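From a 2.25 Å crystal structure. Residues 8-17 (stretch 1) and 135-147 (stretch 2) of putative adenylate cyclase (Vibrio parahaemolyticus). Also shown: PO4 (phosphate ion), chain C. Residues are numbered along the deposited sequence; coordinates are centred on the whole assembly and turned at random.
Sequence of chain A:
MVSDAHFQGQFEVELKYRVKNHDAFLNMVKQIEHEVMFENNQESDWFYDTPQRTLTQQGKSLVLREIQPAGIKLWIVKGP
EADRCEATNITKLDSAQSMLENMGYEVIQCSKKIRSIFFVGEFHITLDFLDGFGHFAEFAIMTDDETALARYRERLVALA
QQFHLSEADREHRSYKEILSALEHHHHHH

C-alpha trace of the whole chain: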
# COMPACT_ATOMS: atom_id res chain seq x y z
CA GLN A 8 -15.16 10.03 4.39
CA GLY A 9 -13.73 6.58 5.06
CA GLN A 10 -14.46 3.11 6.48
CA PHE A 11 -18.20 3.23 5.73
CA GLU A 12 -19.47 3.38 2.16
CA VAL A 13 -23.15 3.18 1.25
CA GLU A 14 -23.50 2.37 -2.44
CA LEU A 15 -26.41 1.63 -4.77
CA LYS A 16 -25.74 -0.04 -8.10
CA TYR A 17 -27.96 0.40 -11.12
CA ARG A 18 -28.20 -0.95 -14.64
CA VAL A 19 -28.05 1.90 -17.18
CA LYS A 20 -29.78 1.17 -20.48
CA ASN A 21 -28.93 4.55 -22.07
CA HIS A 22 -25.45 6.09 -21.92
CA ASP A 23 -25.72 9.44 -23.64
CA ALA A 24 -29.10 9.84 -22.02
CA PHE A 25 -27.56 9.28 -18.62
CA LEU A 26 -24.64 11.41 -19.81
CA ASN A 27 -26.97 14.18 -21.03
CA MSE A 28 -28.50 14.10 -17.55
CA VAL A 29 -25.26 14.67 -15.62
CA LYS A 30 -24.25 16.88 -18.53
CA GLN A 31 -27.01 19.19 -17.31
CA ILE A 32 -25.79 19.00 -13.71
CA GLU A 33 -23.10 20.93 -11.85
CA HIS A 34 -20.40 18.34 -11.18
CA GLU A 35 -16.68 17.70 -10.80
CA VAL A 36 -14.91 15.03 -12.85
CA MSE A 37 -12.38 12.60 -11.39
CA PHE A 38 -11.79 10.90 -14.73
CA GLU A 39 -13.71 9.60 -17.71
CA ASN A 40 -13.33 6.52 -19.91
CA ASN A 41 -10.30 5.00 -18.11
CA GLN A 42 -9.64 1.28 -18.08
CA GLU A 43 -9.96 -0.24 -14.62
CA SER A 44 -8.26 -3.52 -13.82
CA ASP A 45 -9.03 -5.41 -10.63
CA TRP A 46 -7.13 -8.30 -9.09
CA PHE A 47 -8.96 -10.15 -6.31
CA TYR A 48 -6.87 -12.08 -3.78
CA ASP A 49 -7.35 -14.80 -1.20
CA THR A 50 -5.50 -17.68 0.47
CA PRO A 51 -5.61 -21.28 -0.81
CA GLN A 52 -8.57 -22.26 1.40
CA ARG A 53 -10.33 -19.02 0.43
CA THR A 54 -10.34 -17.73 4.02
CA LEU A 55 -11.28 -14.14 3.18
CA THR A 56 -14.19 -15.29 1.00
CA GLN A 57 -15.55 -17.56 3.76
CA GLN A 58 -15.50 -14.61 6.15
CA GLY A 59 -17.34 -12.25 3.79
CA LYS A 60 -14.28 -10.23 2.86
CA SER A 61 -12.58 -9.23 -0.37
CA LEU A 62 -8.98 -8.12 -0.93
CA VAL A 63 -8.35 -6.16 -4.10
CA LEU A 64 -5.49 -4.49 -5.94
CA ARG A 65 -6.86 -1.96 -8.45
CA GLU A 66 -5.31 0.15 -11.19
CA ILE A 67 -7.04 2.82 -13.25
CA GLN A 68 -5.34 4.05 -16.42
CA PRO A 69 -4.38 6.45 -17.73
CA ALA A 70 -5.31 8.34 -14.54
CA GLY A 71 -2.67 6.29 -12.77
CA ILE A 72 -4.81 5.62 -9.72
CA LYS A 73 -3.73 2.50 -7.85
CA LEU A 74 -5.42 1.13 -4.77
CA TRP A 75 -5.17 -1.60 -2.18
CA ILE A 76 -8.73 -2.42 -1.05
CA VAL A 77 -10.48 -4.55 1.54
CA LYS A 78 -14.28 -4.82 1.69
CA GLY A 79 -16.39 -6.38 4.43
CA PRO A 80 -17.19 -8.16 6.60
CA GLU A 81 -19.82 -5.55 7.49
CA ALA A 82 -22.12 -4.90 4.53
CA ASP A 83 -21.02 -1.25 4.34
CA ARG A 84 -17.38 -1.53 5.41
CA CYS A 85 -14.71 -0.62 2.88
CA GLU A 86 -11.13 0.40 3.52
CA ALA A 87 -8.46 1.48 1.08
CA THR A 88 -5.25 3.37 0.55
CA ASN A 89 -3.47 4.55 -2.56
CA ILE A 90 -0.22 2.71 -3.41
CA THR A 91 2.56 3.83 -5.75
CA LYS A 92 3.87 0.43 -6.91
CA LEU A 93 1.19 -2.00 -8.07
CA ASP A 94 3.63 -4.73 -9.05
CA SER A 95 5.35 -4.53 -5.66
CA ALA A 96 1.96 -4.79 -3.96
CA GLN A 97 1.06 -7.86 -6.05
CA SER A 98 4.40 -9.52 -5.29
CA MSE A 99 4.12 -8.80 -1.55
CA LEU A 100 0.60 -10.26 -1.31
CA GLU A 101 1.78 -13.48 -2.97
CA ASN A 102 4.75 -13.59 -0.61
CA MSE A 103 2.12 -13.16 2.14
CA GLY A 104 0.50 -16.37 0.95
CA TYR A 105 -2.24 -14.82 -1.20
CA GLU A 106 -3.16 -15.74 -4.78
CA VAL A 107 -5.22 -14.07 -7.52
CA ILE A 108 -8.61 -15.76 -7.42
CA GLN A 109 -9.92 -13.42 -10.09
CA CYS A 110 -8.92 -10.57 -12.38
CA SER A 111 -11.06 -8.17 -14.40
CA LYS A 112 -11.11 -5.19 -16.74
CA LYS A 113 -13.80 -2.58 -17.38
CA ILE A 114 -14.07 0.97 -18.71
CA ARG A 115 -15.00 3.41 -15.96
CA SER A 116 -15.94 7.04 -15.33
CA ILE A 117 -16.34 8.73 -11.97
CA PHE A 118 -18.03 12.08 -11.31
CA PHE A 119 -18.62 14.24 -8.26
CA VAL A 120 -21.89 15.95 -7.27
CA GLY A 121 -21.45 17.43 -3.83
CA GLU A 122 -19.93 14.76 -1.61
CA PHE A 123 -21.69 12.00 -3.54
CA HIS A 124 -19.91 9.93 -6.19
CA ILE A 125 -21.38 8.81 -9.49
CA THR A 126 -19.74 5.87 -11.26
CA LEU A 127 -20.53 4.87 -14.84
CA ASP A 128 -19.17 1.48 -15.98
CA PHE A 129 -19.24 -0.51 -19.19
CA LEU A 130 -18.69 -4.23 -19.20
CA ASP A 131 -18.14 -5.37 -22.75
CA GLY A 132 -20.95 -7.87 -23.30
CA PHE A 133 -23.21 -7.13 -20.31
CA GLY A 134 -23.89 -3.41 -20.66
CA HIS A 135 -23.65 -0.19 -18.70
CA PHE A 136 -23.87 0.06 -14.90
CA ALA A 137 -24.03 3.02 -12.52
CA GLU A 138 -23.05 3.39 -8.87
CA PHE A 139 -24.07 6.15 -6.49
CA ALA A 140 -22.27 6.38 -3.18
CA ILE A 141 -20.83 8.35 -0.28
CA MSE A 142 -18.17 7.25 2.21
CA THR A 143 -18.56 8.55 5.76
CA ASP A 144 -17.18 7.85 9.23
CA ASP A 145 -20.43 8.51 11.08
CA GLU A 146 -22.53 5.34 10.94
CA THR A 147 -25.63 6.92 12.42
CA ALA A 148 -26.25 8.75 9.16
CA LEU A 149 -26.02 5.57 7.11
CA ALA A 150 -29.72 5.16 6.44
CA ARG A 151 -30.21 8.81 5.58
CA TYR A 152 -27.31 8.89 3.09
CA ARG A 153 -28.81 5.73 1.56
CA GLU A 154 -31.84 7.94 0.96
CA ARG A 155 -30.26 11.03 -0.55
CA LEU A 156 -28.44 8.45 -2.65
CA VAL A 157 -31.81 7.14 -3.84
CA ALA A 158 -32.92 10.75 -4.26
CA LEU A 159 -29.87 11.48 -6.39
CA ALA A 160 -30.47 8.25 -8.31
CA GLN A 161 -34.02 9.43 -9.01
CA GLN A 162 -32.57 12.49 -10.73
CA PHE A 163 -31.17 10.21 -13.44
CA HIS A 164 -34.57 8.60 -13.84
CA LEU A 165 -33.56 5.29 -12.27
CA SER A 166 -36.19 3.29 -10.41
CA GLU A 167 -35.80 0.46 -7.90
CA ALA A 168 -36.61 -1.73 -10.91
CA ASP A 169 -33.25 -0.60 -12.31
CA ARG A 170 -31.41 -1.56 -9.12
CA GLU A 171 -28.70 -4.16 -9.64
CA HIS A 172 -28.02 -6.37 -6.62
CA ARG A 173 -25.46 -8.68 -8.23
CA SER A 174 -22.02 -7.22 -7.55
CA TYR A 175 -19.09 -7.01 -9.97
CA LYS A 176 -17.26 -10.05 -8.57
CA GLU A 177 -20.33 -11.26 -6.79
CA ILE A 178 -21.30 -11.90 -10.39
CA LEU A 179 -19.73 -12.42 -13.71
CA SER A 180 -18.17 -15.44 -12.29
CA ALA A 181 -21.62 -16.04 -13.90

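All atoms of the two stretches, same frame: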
# COMPACT_ATOMS: atom_id res chain seq x y z
N GLN A 8 -15.35 10.84 5.63
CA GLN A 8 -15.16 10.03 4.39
C GLN A 8 -14.13 8.92 4.61
O GLN A 8 -12.92 9.17 4.58
CB GLN A 8 -14.71 10.94 3.24
CG GLN A 8 -15.87 11.66 2.54
CD GLN A 8 -15.43 12.86 1.70
OE1 GLN A 8 -14.55 12.76 0.85
NE2 GLN A 8 -16.07 14.00 1.93
N GLY A 9 -14.62 7.70 4.84
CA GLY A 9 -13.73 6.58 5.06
C GLY A 9 -14.33 5.18 5.11
O GLY A 9 -15.04 4.74 4.20
N GLN A 10 -14.04 4.49 6.21
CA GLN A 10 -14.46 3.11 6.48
C GLN A 10 -15.89 2.68 6.14
O GLN A 10 -16.15 1.48 5.97
CB GLN A 10 -14.16 2.77 7.94
CG GLN A 10 -14.36 1.30 8.31
CD GLN A 10 -13.97 0.98 9.74
OE1 GLN A 10 -13.99 -0.18 10.16
NE2 GLN A 10 -13.60 2.01 10.50
N PHE A 11 -16.82 3.61 6.01
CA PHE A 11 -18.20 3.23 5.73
C PHE A 11 -18.73 3.84 4.44
O PHE A 11 -18.89 5.05 4.33
CB PHE A 11 -19.08 3.59 6.93
CG PHE A 11 -18.52 3.08 8.23
CD1 PHE A 11 -18.23 1.73 8.38
CD2 PHE A 11 -18.21 3.95 9.27
CE1 PHE A 11 -17.63 1.24 9.55
CE2 PHE A 11 -17.61 3.47 10.44
CZ PHE A 11 -17.32 2.12 10.57
N GLU A 12 -19.01 2.97 3.48
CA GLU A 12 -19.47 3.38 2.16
C GLU A 12 -20.82 2.80 1.77
O GLU A 12 -20.94 1.59 1.56
CB GLU A 12 -18.41 2.94 1.14
CG GLU A 12 -18.74 3.22 -0.32
CD GLU A 12 -17.78 2.53 -1.28
OE1 GLU A 12 -17.78 2.87 -2.48
OE2 GLU A 12 -17.03 1.63 -0.84
N VAL A 13 -21.84 3.65 1.68
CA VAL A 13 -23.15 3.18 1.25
C VAL A 13 -23.12 3.37 -0.26
O VAL A 13 -22.71 4.42 -0.76
CB VAL A 13 -24.31 4.01 1.85
CG1 VAL A 13 -24.40 3.77 3.35
CG2 VAL A 13 -24.11 5.48 1.58
N GLU A 14 -23.53 2.34 -0.99
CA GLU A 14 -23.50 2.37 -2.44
C GLU A 14 -24.68 1.64 -3.05
O GLU A 14 -25.03 0.55 -2.61
CB GLU A 14 -22.20 1.72 -2.92
CG GLU A 14 -21.96 1.73 -4.41
CD GLU A 14 -20.77 0.86 -4.79
OE1 GLU A 14 -20.17 1.09 -5.86
OE2 GLU A 14 -20.45 -0.06 -4.01
N LEU A 15 -25.29 2.24 -4.07
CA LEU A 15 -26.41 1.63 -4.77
C LEU A 15 -25.99 1.45 -6.21
O LEU A 15 -25.53 2.40 -6.85
CB LEU A 15 -27.65 2.53 -4.72
CG LEU A 15 -28.42 2.59 -3.40
CD1 LEU A 15 -27.50 3.02 -2.28
CD2 LEU A 15 -29.58 3.56 -3.53
N LYS A 16 -26.13 0.24 -6.73
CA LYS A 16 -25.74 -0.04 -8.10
C LYS A 16 -26.97 -0.14 -8.99
O LYS A 16 -27.98 -0.72 -8.61
CB LYS A 16 -24.96 -1.35 -8.19
CG LYS A 16 -24.34 -1.61 -9.57
CD LYS A 16 -23.97 -3.08 -9.76
CE LYS A 16 -23.21 -3.64 -8.57
NZ LYS A 16 -21.74 -3.42 -8.63
N TYR A 17 -26.86 0.43 -10.18
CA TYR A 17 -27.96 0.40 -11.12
C TYR A 17 -27.50 -0.02 -12.49
O TYR A 17 -26.32 0.12 -12.84
CB TYR A 17 -28.64 1.76 -11.24
CG TYR A 17 -29.35 2.25 -10.00
CD1 TYR A 17 -28.65 2.92 -9.01
CD2 TYR A 17 -30.72 2.05 -9.83
CE1 TYR A 17 -29.30 3.39 -7.87
CE2 TYR A 17 -31.38 2.51 -8.69
CZ TYR A 17 -30.66 3.18 -7.72
OH TYR A 17 -31.31 3.66 -6.60
N HIS A 135 -24.03 -1.30 -19.56
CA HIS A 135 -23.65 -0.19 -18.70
C HIS A 135 -24.26 -0.28 -17.30
O HIS A 135 -25.42 -0.64 -17.13
CB HIS A 135 -24.08 1.14 -19.33
CG HIS A 135 -23.34 1.47 -20.59
ND1 HIS A 135 -23.42 0.70 -21.73
CD2 HIS A 135 -22.52 2.51 -20.90
CE1 HIS A 135 -22.68 1.25 -22.68
NE2 HIS A 135 -22.13 2.35 -22.20
N PHE A 136 -23.45 0.08 -16.30
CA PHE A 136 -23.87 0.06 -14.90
C PHE A 136 -23.55 1.41 -14.27
O PHE A 136 -22.67 2.13 -14.75
CB PHE A 136 -23.12 -1.05 -14.17
CG PHE A 136 -23.49 -2.44 -14.62
CD1 PHE A 136 -24.51 -3.13 -14.00
CD2 PHE A 136 -22.80 -3.05 -15.67
CE1 PHE A 136 -24.87 -4.42 -14.39
CE2 PHE A 136 -23.14 -4.34 -16.08
CZ PHE A 136 -24.18 -5.03 -15.43
N ALA A 137 -24.27 1.76 -13.21
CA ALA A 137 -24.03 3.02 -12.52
C ALA A 137 -24.03 2.81 -11.01
O ALA A 137 -24.82 2.03 -10.48
CB ALA A 137 -25.08 4.04 -12.90
N GLU A 138 -23.13 3.50 -10.32
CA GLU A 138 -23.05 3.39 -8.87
C GLU A 138 -23.14 4.77 -8.27
O GLU A 138 -22.52 5.71 -8.77
CB GLU A 138 -21.73 2.74 -8.44
CG GLU A 138 -21.43 1.42 -9.12
CD GLU A 138 -20.17 0.76 -8.57
OE1 GLU A 138 -19.14 1.46 -8.41
OE2 GLU A 138 -20.20 -0.46 -8.31
N PHE A 139 -23.92 4.90 -7.20
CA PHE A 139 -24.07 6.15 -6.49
C PHE A 139 -23.63 5.84 -5.08
O PHE A 139 -24.07 4.85 -4.49
CB PHE A 139 -25.53 6.61 -6.51
CG PHE A 139 -26.04 6.92 -7.89
CD1 PHE A 139 -26.37 5.90 -8.76
CD2 PHE A 139 -26.14 8.23 -8.33
CE1 PHE A 139 -26.79 6.18 -10.07
CE2 PHE A 139 -26.56 8.52 -9.63
CZ PHE A 139 -26.89 7.49 -10.50
N ALA A 140 -22.75 6.66 -4.52
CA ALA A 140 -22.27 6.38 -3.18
C ALA A 140 -21.67 7.57 -2.44
O ALA A 140 -21.45 8.63 -3.01
CB ALA A 140 -21.23 5.25 -3.24
N ILE A 141 -21.42 7.35 -1.15
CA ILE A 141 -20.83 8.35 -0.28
C ILE A 141 -20.17 7.60 0.86
O ILE A 141 -20.79 6.74 1.49
CB ILE A 141 -21.90 9.30 0.31
CG1 ILE A 141 -21.31 10.13 1.44
CG2 ILE A 141 -23.09 8.50 0.82
CD1 ILE A 141 -20.18 11.04 1.01
N MSE A 142 -18.89 7.89 1.12
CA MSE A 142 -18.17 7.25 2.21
C MSE A 142 -18.16 8.23 3.38
O MSE A 142 -17.84 9.41 3.21
CB MSE A 142 -16.74 6.91 1.81
CG MSE A 142 -16.64 5.82 0.76
SE MSE A 142 -14.80 5.45 0.33
CE MSE A 142 -14.49 3.96 1.50
N THR A 143 -18.52 7.74 4.56
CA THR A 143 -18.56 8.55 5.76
C THR A 143 -17.97 7.78 6.93
O THR A 143 -17.73 6.57 6.84
CB THR A 143 -20.00 8.95 6.11
OG1 THR A 143 -19.99 9.79 7.27
CG2 THR A 143 -20.82 7.70 6.41
N ASP A 144 -17.72 8.48 8.03
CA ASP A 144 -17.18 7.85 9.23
C ASP A 144 -18.29 7.66 10.25
O ASP A 144 -18.27 6.73 11.05
CB ASP A 144 -16.05 8.71 9.80
CG ASP A 144 -14.88 8.82 8.86
OD1 ASP A 144 -15.04 9.42 7.77
OD2 ASP A 144 -13.79 8.30 9.19
N ASP A 145 -19.27 8.56 10.19
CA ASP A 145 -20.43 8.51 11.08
C ASP A 145 -21.39 7.44 10.54
O ASP A 145 -21.87 7.54 9.41
CB ASP A 145 -21.12 9.89 11.11
CG ASP A 145 -22.42 9.89 11.92
OD1 ASP A 145 -22.52 9.14 12.90
OD2 ASP A 145 -23.33 10.67 11.57
N GLU A 146 -21.64 6.41 11.35
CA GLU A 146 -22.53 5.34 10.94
C GLU A 146 -23.96 5.57 11.37
O GLU A 146 -24.81 4.73 11.11
CB GLU A 146 -22.07 3.98 11.49
CG GLU A 146 -21.53 3.04 10.42
CD GLU A 146 -21.97 1.61 10.62
OE1 GLU A 146 -21.72 1.06 11.71
OE2 GLU A 146 -22.58 1.05 9.68
N THR A 147 -24.25 6.69 12.02
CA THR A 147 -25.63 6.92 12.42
C THR A 147 -26.36 7.40 11.19
O THR A 147 -27.53 7.05 10.98
CB THR A 147 -25.80 8.02 13.51
OG1 THR A 147 -25.51 9.30 12.93
CG2 THR A 147 -24.88 7.77 14.69
P PO4 C . -18.99 -4.10 -6.20
O1 PO4 C . -17.93 -3.93 -5.18
O2 PO4 C . -18.97 -2.94 -7.13
O3 PO4 C . -20.32 -4.17 -5.53
O4 PO4 C . -18.76 -5.36 -6.96

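Residues 11-17 and 135-143 run as antiparallel neighbours in a sheet, and most of the polar groups satisfied between them belong to the backbone. Four hydrogen-bonded pairs, at every second residue, use both N and O of each member. Tyr 17 N donates to Ala 137 O (2.6 Å) and Ala 137 N to Tyr 17 O (2.7 Å); Leu 15 N reaches Phe 139 O (2.9 Å), answered by Phe 139 N to Leu 15 O (3.0 Å). The bonds lengthen at Val 13, whose N lies 3.3 Å from Ile 141 O and whose O lies 3.2 Å from Ile 141 N. In the last pair, Thr 143 N to Phe 11 O is short (2.7 Å), whereas Phe 11 N to Thr 143 O is longer (3.2 Å) and bent, at 135°. Beyond the strand, a side chain takes over as acceptor: Gln 8 N donates to Asp 144 OD1 (2.6 Å).

The acidic side chains are less evenly served. Lys 16 NZ forms a salt bridge with Glu 138 OE2, but at 3.4 Å the hydrogen bond is weak, and NZ also makes weak bonds to phosphate O2 (3.2 Å) and O3 (3.5 Å). Glu 14 OE1 lies 2.8 Å from Glu 138 OE1, two like-charged acceptors with no hydrogen bond between them; the same oxygen sits too close to Glu 138 CD (2.7 Å), so the local placement is best not leaned on.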